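Side-chain contact in elongation factor G (Thermus thermophilus, PDB 2DY1), which binds GTP with a magnesium ion and probably acts as a GTPase elongation factor in protein synthesis: residues A[202-205]-A[206-209]. Sequence-based numbering, arbitrary orientation.
Sequences QRFR and QEVL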
loop_
_atom_site.group_PDB
_atom_site.type_symbol
_atom_site.label_atom_id
_atom_site.label_comp_id
_atom_site.label_asym_id
_atom_site.label_seq_id
_atom_site.Cartn_x
_atom_site.Cartn_y
_atom_site.Cartn_z
ATOM N N GLN A 202 29.958 -30.874 0.138
ATOM C CA GLN A 202 30.087 -31.482 -1.179
ATOM C C GLN A 202 28.717 -31.793 -1.782
ATOM O O GLN A 202 28.496 -31.589 -2.977
ATOM C CB GLN A 202 30.925 -32.764 -1.088
ATOM C CG GLN A 202 32.226 -32.706 -1.875
ATOM C CD GLN A 202 32.020 -32.307 -3.331
ATOM O OE1 GLN A 202 31.160 -32.852 -4.022
ATOM N NE2 GLN A 202 32.820 -31.357 -3.804
ATOM N N ARG A 203 27.797 -32.284 -0.954
ATOM C CA ARG A 203 26.446 -32.610 -1.403
ATOM C C ARG A 203 25.762 -31.352 -1.931
ATOM O O ARG A 203 25.135 -31.363 -2.997
ATOM C CB ARG A 203 25.641 -33.174 -0.237
ATOM C CG ARG A 203 24.280 -33.722 -0.584
ATOM C CD ARG A 203 23.466 -33.900 0.694
ATOM N NE ARG A 203 24.259 -34.474 1.783
ATOM C CZ ARG A 203 24.099 -34.149 3.065
ATOM N NH1 ARG A 203 23.176 -33.258 3.414
ATOM N NH2 ARG A 203 24.866 -34.703 3.996
ATOM N N PHE A 204 25.867 -30.265 -1.176
ATOM C CA PHE A 204 25.253 -29.019 -1.618
ATOM C C PHE A 204 25.892 -28.513 -2.906
ATOM O O PHE A 204 25.205 -27.949 -3.764
ATOM C CB PHE A 204 25.365 -27.952 -0.521
ATOM C CG PHE A 204 24.230 -27.981 0.461
ATOM C CD1 PHE A 204 23.010 -27.365 0.165
ATOM C CD2 PHE A 204 24.354 -28.661 1.666
ATOM C CE1 PHE A 204 21.951 -27.433 1.054
ATOM C CE2 PHE A 204 23.297 -28.730 2.551
ATOM C CZ PHE A 204 22.093 -28.116 2.246
ATOM N N ARG A 205 27.199 -28.688 -3.047
ATOM C CA ARG A 205 27.853 -28.217 -4.260
ATOM C C ARG A 205 27.309 -28.966 -5.476
ATOM O O ARG A 205 27.030 -28.363 -6.522
ATOM C CB ARG A 205 29.374 -28.392 -4.163
ATOM C CG ARG A 205 30.089 -27.915 -5.408
ATOM C CD ARG A 205 31.594 -27.892 -5.290
ATOM N NE ARG A 205 32.147 -27.363 -6.537
ATOM C CZ ARG A 205 33.418 -27.031 -6.731
ATOM N NH1 ARG A 205 34.307 -27.165 -5.752
ATOM N NH2 ARG A 205 33.796 -26.558 -7.914
ATOM N N GLN A 206 27.145 -30.277 -5.330
ATOM C CA GLN A 206 26.631 -31.116 -6.412
ATOM C C GLN A 206 25.218 -30.665 -6.772
ATOM O O GLN A 206 24.842 -30.615 -7.942
ATOM C CB GLN A 206 26.575 -32.585 -5.980
ATOM C CG GLN A 206 27.866 -33.145 -5.404
ATOM C CD GLN A 206 27.725 -34.596 -4.946
ATOM O OE1 GLN A 206 26.835 -34.931 -4.157
ATOM N NE2 GLN A 206 28.609 -35.460 -5.439
ATOM N N GLU A 207 24.429 -30.365 -5.750
ATOM C CA GLU A 207 23.061 -29.919 -5.962
ATOM C C GLU A 207 23.018 -28.585 -6.694
ATOM O O GLU A 207 22.169 -28.382 -7.556
ATOM C CB GLU A 207 22.331 -29.806 -4.625
ATOM C CG GLU A 207 21.955 -31.152 -4.026
ATOM C CD GLU A 207 21.490 -31.045 -2.586
ATOM O OE1 GLU A 207 21.099 -29.935 -2.159
ATOM O OE2 GLU A 207 21.506 -32.075 -1.881
ATOM N N VAL A 208 23.926 -27.680 -6.345
ATOM C CA VAL A 208 23.973 -26.372 -6.984
ATOM C C VAL A 208 24.371 -26.504 -8.456
ATOM O O VAL A 208 23.735 -25.907 -9.332
ATOM C CB VAL A 208 24.950 -25.440 -6.246
ATOM C CG1 VAL A 208 25.282 -24.219 -7.114
ATOM C CG2 VAL A 208 24.303 -24.984 -4.929
ATOM N N LEU A 209 25.408 -27.296 -8.720
ATOM C CA LEU A 209 25.874 -27.525 -10.084
ATOM C C LEU A 209 24.746 -28.082 -10.925
ATOM O O LEU A 209 24.463 -27.571 -12.013
ATOM C CB LEU A 209 27.053 -28.507 -10.091
ATOM C CG LEU A 209 28.389 -27.963 -9.582
ATOM C CD1 LEU A 209 29.432 -29.076 -9.579
ATOM C CD2 LEU A 209 28.843 -26.811 -10.466
#
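Gln206 N, Glu207 N, Val208 N and Leu209 N donate to Gln202 O, Arg203 O, Phe204 O and Arg205 O in turn, each four residues back, and the last bond is the straightest (N-H...O 170°). Outside the backbone, Arg203 and Glu207 run side by side, pointing the same way. Arg203 CG, anti to its N (chi1 -172°), lies 3.5 Å from Glu207 OE2, but the chain then bends at chi3 and carries the guanidinium off. Arg203 NE and Glu207 OE2 end up 5.2 Å apart, so any attraction between the opposite charges is probably weak and long-range, not a salt bridge. The other carboxylate oxygen, Glu207 OE1, approaches Phe204 CD1 obliquely at 4.0 Å. Gln202 and Gln206 cross, their amide planes 87° apart. Gln202 OE1 meets the aliphatic Gln206 CG at 3.6 Å. Arg205 CG lies 4.4 Å from Leu209 CD1, a loose contact, and the chain runs on extended to NE. Phe204 packs on Pro158 and Leu161, and Val208 on Leu157, all of strand 156-165. These are the i to i+3 and i to i+4 contacts of a regular amphipathic alpha-helix, 198-213, laid against the GTP-binding domain's sheet, away from the nucleotide.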